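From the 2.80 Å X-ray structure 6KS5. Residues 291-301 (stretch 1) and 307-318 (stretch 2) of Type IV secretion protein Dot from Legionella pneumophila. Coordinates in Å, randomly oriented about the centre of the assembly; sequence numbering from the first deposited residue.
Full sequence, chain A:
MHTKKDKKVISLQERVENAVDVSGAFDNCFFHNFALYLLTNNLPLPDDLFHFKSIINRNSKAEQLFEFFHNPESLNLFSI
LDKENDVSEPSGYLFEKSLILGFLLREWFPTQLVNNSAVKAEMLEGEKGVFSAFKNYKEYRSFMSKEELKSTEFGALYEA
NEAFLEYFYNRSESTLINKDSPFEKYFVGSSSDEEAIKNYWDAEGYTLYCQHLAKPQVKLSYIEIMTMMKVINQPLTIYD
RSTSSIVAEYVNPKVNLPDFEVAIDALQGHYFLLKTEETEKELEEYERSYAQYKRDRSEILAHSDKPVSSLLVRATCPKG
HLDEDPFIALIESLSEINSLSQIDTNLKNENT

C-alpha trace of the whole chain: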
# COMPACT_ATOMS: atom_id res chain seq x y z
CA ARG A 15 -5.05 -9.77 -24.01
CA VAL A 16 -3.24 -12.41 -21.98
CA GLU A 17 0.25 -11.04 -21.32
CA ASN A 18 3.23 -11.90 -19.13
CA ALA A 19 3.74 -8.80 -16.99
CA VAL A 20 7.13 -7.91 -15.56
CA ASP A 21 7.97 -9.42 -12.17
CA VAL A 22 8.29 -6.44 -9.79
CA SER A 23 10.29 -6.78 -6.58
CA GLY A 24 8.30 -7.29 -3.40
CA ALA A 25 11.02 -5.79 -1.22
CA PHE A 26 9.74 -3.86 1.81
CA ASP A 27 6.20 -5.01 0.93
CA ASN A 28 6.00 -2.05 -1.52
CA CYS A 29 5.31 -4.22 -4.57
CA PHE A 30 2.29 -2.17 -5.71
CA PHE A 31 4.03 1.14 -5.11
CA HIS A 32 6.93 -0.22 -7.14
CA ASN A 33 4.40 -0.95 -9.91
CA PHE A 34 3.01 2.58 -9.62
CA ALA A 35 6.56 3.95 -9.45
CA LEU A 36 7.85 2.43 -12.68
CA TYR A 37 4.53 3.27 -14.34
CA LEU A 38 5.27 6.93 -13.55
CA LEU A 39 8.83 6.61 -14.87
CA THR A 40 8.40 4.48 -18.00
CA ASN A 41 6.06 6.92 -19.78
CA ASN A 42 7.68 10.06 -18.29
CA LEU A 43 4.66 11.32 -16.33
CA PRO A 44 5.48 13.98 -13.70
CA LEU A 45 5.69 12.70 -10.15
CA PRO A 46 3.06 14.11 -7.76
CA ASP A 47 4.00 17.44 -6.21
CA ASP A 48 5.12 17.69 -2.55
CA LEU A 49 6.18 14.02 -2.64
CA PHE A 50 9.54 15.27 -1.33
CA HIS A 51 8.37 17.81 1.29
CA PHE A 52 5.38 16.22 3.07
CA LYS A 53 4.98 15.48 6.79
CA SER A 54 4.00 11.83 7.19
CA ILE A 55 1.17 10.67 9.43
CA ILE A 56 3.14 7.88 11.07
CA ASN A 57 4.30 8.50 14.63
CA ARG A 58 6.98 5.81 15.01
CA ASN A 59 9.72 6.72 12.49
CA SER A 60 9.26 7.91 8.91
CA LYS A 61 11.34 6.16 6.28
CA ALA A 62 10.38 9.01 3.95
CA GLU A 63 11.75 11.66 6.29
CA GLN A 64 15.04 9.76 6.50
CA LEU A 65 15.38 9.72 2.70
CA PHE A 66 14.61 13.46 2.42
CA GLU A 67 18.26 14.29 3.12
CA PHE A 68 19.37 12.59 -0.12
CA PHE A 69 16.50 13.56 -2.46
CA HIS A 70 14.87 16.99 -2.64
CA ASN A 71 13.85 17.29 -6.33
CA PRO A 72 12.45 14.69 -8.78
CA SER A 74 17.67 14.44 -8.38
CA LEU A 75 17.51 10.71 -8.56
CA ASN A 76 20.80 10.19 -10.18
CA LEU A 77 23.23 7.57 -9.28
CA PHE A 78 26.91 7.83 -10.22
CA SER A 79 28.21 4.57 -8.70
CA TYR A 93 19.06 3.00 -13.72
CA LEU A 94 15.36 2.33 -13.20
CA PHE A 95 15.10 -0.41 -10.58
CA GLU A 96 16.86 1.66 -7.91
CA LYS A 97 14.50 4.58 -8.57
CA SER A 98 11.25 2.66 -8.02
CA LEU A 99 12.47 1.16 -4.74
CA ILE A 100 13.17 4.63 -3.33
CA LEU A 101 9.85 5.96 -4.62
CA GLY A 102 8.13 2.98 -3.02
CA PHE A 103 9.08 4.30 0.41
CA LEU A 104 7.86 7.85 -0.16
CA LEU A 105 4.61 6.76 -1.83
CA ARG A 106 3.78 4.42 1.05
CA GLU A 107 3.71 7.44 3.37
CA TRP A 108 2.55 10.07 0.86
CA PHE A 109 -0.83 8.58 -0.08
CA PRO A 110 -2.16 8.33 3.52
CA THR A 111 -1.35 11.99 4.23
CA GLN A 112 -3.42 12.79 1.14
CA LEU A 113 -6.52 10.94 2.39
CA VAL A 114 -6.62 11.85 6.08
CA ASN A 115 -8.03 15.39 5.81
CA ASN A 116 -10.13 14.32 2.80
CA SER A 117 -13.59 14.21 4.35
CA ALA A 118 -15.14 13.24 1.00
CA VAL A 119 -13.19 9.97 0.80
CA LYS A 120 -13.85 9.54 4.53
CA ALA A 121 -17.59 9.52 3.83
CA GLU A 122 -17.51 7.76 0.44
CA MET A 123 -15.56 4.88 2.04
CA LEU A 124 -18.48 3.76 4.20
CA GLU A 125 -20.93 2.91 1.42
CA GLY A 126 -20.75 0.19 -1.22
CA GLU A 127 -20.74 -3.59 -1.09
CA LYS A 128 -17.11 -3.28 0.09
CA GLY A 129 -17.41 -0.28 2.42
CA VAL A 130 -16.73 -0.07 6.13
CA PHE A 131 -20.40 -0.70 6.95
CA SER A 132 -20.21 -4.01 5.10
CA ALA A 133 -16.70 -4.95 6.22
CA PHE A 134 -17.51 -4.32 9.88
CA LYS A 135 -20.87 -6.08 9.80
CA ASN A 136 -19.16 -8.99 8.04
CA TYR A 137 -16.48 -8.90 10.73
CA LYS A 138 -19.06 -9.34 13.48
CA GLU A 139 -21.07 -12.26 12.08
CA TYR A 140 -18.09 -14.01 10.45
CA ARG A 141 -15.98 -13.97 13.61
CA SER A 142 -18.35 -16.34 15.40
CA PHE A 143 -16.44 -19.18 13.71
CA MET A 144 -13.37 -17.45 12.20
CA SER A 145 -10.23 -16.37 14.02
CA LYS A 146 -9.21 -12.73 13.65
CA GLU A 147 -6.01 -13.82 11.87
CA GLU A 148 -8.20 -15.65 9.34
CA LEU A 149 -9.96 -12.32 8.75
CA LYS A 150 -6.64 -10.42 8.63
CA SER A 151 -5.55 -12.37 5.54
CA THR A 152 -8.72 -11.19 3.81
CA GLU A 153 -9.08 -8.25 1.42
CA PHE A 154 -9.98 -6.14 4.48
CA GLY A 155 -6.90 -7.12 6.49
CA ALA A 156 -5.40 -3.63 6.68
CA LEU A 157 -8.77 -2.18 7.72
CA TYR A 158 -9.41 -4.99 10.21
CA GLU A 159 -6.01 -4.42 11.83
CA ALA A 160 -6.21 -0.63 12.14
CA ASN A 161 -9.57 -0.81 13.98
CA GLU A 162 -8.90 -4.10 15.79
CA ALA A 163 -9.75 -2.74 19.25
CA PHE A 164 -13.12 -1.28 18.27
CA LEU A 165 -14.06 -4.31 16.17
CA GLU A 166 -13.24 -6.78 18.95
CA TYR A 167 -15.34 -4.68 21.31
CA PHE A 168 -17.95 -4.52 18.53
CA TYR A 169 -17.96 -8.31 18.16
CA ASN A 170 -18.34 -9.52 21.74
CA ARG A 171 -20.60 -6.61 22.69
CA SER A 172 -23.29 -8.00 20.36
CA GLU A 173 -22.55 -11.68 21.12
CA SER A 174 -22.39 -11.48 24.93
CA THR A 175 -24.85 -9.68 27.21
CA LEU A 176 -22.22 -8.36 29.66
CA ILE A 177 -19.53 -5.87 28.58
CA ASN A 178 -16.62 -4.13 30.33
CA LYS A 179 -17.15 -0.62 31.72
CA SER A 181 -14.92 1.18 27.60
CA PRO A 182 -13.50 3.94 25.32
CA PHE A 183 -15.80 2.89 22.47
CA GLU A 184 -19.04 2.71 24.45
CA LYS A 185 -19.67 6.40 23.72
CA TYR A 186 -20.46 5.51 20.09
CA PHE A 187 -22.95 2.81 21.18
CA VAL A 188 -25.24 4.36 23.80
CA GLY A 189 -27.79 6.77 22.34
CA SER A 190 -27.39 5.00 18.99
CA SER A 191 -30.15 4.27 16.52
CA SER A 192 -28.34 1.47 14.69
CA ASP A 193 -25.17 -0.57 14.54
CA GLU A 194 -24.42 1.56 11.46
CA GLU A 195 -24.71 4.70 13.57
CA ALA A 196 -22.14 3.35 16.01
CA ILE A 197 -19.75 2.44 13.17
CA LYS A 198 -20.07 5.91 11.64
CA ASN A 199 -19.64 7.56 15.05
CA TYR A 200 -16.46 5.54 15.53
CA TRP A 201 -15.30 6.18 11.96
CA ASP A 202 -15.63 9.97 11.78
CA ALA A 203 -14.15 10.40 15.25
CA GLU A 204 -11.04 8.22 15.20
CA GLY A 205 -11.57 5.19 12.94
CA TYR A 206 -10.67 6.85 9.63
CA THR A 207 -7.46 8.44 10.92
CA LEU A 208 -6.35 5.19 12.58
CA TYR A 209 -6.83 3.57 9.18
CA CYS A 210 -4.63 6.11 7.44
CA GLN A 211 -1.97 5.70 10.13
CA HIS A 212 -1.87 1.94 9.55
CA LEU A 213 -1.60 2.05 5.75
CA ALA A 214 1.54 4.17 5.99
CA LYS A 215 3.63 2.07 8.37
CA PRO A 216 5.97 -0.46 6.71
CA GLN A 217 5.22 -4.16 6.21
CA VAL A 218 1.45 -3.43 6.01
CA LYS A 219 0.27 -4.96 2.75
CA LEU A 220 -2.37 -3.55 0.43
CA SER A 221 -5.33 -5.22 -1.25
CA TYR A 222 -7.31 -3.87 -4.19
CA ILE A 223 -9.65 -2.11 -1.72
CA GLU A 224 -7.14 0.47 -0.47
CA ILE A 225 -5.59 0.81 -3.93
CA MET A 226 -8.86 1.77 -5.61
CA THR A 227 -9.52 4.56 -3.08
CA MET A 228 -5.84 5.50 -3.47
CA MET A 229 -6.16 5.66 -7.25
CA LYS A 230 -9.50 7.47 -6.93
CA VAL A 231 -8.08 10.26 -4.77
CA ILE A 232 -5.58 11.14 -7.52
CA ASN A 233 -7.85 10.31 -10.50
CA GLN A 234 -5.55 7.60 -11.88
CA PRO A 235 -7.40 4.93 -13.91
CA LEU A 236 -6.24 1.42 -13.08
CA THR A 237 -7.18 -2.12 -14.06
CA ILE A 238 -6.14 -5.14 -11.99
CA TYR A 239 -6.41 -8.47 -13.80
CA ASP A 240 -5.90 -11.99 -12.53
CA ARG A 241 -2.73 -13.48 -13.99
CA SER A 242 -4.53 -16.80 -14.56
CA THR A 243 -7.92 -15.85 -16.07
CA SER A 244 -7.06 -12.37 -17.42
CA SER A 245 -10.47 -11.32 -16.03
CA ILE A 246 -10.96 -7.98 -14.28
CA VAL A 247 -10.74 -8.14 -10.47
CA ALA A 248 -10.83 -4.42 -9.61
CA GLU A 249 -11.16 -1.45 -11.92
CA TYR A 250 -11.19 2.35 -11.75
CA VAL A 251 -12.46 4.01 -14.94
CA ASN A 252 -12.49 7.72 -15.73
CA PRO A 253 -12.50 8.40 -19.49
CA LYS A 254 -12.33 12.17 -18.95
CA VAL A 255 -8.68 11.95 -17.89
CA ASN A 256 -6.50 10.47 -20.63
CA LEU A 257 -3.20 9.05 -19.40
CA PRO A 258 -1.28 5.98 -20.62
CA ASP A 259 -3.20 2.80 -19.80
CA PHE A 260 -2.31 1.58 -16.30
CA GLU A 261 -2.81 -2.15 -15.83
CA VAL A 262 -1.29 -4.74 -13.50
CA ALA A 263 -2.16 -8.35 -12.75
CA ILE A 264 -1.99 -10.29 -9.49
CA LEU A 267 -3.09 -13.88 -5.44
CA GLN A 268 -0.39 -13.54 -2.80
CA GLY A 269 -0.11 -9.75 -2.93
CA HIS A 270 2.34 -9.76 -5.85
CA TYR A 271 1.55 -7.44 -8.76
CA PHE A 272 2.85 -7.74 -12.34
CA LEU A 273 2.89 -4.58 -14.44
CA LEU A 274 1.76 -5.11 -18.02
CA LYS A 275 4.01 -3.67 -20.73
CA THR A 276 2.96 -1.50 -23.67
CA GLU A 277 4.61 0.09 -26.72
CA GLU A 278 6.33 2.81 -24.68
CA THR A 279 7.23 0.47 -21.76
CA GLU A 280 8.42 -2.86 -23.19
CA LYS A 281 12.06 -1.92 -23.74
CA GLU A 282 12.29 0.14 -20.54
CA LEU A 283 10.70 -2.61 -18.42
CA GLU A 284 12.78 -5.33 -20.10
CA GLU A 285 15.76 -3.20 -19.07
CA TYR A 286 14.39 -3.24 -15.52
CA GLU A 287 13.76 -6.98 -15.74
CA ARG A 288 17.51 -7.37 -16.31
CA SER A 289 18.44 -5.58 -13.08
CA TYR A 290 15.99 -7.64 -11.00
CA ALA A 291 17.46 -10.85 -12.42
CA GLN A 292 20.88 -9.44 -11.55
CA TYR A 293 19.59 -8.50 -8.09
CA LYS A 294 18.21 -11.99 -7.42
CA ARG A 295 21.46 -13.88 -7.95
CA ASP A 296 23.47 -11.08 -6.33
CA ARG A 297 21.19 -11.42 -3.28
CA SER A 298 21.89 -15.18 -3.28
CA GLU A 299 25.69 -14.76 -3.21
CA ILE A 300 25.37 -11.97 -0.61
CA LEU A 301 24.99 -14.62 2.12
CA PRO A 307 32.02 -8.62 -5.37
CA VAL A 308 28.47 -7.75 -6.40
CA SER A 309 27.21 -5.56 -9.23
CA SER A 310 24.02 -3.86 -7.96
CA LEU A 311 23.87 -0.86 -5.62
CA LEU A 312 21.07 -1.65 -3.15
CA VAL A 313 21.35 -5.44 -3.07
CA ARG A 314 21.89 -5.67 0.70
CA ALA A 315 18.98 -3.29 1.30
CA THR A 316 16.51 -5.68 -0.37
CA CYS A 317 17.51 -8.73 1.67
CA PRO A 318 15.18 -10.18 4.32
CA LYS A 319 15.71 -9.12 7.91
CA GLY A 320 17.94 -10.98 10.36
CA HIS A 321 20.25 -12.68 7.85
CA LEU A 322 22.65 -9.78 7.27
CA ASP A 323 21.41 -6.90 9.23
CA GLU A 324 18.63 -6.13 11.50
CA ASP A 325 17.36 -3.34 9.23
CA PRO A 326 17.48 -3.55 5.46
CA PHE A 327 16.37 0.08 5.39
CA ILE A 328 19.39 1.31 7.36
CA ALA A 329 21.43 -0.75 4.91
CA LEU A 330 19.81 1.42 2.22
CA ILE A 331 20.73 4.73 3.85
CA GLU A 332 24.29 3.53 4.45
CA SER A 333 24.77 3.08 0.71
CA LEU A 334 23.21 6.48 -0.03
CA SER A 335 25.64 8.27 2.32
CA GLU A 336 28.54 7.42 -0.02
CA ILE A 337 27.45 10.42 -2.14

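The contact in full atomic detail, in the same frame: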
# COMPACT_ATOMS: atom_id res chain seq x y z
N ALA A 291 16.79 -9.57 -12.27
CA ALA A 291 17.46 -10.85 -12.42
C ALA A 291 18.91 -10.78 -11.97
O ALA A 291 19.46 -11.77 -11.46
CB ALA A 291 17.37 -11.32 -13.88
N GLN A 292 19.55 -9.62 -12.12
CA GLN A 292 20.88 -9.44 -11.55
C GLN A 292 20.79 -9.34 -10.03
O GLN A 292 21.65 -9.88 -9.32
CB GLN A 292 21.55 -8.20 -12.13
N TYR A 293 19.76 -8.66 -9.53
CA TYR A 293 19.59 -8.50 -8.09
C TYR A 293 19.31 -9.82 -7.39
O TYR A 293 19.74 -10.03 -6.25
CB TYR A 293 18.46 -7.51 -7.81
CG TYR A 293 18.89 -6.07 -7.66
CD1 TYR A 293 18.90 -5.21 -8.75
CD2 TYR A 293 19.29 -5.57 -6.43
CE1 TYR A 293 19.29 -3.89 -8.61
CE2 TYR A 293 19.67 -4.26 -6.28
CZ TYR A 293 19.67 -3.42 -7.37
OH TYR A 293 20.06 -2.11 -7.21
N LYS A 294 18.59 -10.73 -8.06
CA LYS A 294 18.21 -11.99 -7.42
C LYS A 294 19.42 -12.87 -7.16
O LYS A 294 19.59 -13.40 -6.05
CB LYS A 294 17.17 -12.72 -8.27
N ARG A 295 20.28 -13.05 -8.16
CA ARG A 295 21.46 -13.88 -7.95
C ARG A 295 22.50 -13.16 -7.11
O ARG A 295 23.25 -13.81 -6.37
CB ARG A 295 22.07 -14.30 -9.29
CG ARG A 295 23.28 -15.23 -9.15
CD ARG A 295 22.87 -16.70 -9.11
NE ARG A 295 22.89 -17.26 -7.76
CZ ARG A 295 23.12 -18.54 -7.48
NH1 ARG A 295 23.37 -19.40 -8.46
NH2 ARG A 295 23.11 -18.97 -6.22
N ASP A 296 22.57 -11.83 -7.20
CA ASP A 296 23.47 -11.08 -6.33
C ASP A 296 23.04 -11.20 -4.87
O ASP A 296 23.88 -11.28 -3.97
CB ASP A 296 23.53 -9.62 -6.76
CG ASP A 296 24.28 -9.42 -8.07
OD1 ASP A 296 25.07 -10.31 -8.46
OD2 ASP A 296 24.09 -8.37 -8.73
N ARG A 297 21.73 -11.23 -4.62
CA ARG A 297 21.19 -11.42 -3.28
C ARG A 297 21.29 -12.87 -2.81
O ARG A 297 21.00 -13.16 -1.64
CB ARG A 297 19.74 -10.94 -3.24
CG ARG A 297 19.07 -10.94 -1.86
CD ARG A 297 17.58 -10.64 -1.93
NE ARG A 297 17.31 -9.50 -2.80
CZ ARG A 297 16.21 -9.36 -3.53
NH1 ARG A 297 15.27 -10.29 -3.49
NH2 ARG A 297 16.05 -8.29 -4.29
N SER A 298 21.68 -13.80 -3.68
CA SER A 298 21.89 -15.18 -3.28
C SER A 298 23.37 -15.54 -3.11
O SER A 298 23.68 -16.60 -2.56
CB SER A 298 21.23 -16.12 -4.29
OG SER A 298 19.92 -15.67 -4.62
N GLU A 299 24.28 -14.66 -3.55
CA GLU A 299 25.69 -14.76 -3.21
C GLU A 299 26.07 -13.75 -2.14
O GLU A 299 27.25 -13.70 -1.75
CB GLU A 299 26.56 -14.56 -4.45
N ILE A 300 25.11 -12.94 -1.67
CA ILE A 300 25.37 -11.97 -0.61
C ILE A 300 25.54 -12.68 0.73
O ILE A 300 26.22 -12.17 1.63
CB ILE A 300 24.23 -10.94 -0.54
CG1 ILE A 300 24.63 -9.75 0.32
CG2 ILE A 300 22.96 -11.58 0.03
CD1 ILE A 300 25.78 -8.95 -0.23
N LEU A 301 24.97 -13.88 0.86
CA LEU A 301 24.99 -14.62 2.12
C LEU A 301 25.80 -15.91 2.00
O LEU A 301 26.99 -15.95 2.34
CB LEU A 301 23.57 -14.93 2.56
N PRO A 307 31.70 -8.74 -3.95
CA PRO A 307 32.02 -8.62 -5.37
C PRO A 307 30.77 -8.51 -6.24
O PRO A 307 30.72 -9.09 -7.33
CB PRO A 307 32.77 -9.91 -5.67
CG PRO A 307 32.16 -10.91 -4.73
CD PRO A 307 31.81 -10.13 -3.47
N VAL A 308 29.78 -7.79 -5.76
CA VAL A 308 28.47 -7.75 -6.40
C VAL A 308 28.36 -6.53 -7.31
O VAL A 308 29.14 -5.58 -7.23
CB VAL A 308 27.36 -7.72 -5.35
N SER A 309 27.37 -6.58 -8.20
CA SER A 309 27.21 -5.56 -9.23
C SER A 309 26.17 -4.49 -8.92
O SER A 309 26.30 -3.36 -9.39
CB SER A 309 26.89 -6.21 -10.59
OG SER A 309 26.49 -5.23 -11.54
N SER A 310 25.16 -4.77 -8.11
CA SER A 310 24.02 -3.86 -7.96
C SER A 310 24.11 -3.06 -6.66
O SER A 310 24.57 -3.58 -5.63
CB SER A 310 22.70 -4.63 -8.01
OG SER A 310 22.69 -5.53 -9.10
N LEU A 311 23.63 -1.81 -6.71
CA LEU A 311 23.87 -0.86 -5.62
C LEU A 311 23.20 -1.31 -4.33
O LEU A 311 23.86 -1.50 -3.31
CB LEU A 311 23.38 0.54 -6.03
CG LEU A 311 24.01 1.25 -7.23
CD1 LEU A 311 25.53 1.24 -7.14
CD2 LEU A 311 23.51 0.71 -8.55
N LEU A 312 21.87 -1.47 -4.35
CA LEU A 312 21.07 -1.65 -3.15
C LEU A 312 20.74 -3.11 -2.87
O LEU A 312 19.66 -3.42 -2.36
CB LEU A 312 19.78 -0.83 -3.26
CG LEU A 312 19.90 0.46 -4.08
CD1 LEU A 312 18.52 1.02 -4.39
CD2 LEU A 312 20.75 1.50 -3.37
N VAL A 313 21.66 -4.02 -3.19
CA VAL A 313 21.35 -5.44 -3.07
C VAL A 313 21.15 -5.82 -1.60
O VAL A 313 20.20 -6.54 -1.26
CB VAL A 313 22.46 -6.29 -3.72
CG1 VAL A 313 23.83 -5.85 -3.25
CG2 VAL A 313 22.23 -7.77 -3.43
N ARG A 314 22.02 -5.34 -0.71
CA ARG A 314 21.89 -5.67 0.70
C ARG A 314 20.66 -5.03 1.32
O ARG A 314 20.15 -5.55 2.32
CB ARG A 314 23.15 -5.24 1.45
CG ARG A 314 23.17 -5.67 2.91
CD ARG A 314 23.99 -4.73 3.76
NE ARG A 314 25.39 -5.13 3.76
CZ ARG A 314 26.02 -5.69 4.79
NH1 ARG A 314 25.36 -5.91 5.93
NH2 ARG A 314 27.30 -6.03 4.70
N ALA A 315 20.16 -3.94 0.75
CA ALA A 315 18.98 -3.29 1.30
C ALA A 315 17.72 -4.10 1.04
O ALA A 315 16.75 -4.00 1.81
CB ALA A 315 18.83 -1.88 0.72
N THR A 316 17.70 -4.91 -0.02
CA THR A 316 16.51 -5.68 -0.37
C THR A 316 16.50 -7.07 0.23
O THR A 316 15.57 -7.84 -0.04
CB THR A 316 16.37 -5.78 -1.89
OG1 THR A 316 17.42 -6.61 -2.41
CG2 THR A 316 16.45 -4.40 -2.53
N CYS A 317 17.49 -7.42 1.05
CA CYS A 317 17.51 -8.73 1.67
C CYS A 317 16.49 -8.81 2.80
O CYS A 317 16.08 -7.79 3.35
CB CYS A 317 18.91 -9.05 2.22
SG CYS A 317 20.25 -8.80 1.03
N PRO A 318 16.04 -10.02 3.15
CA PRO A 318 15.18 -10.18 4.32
C PRO A 318 15.91 -9.81 5.61
O PRO A 318 17.14 -9.78 5.68
CB PRO A 318 14.81 -11.67 4.30
CG PRO A 318 15.03 -12.09 2.89
CD PRO A 318 16.19 -11.28 2.40

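Stretch 1 enters as a helix, begun earlier in the chain; stretch 2 is mostly loop, with a type I beta turn from Ser310 to Val313. They bury 604 Å² between them, and the CA atoms of Arg297 and Val313 lie 6.0 Å apart, as do those of Asp296 and Val308.

Tyr293 is covered most. Its CA-to-CB bond points sideways, but the ring reaches into the turn. Ser310 CB sits 3.5 Å from the centroid of the Tyr293 ring and 17° off the normal, a CH-pi contact over one face, while the backbone at Leu312 C and Val313 N lies at the ring edge. Leu312 N donates a weak hydrogen bond to Tyr293 OH (3.4 Å, 163°).

Arg297 extends its side chain (chi1 and chi2 both t) along stretch 2. Arg297 NH2 donates a weak hydrogen bond to Thr316 OG1 (2.9 Å), with a poor 119° angle. Thr316 OG1 itself donates to Val313 O (3.0 Å), so the hydroxyl links the guanidinium to the stretch 2 backbone at Val313.

The CA-to-CB bond of Asp296 points toward stretch 2, and Asp296 OD2 accepts a hydrogen bond from Ser310 OG (3.2 Å). Ser310 thus offers its CB to the tyrosine and its hydroxyl to the aspartate. Val313 CG2 packs against the stretch 1 backbone, 3.8 Å from Asp296 C and 3.7 Å from Arg297 N.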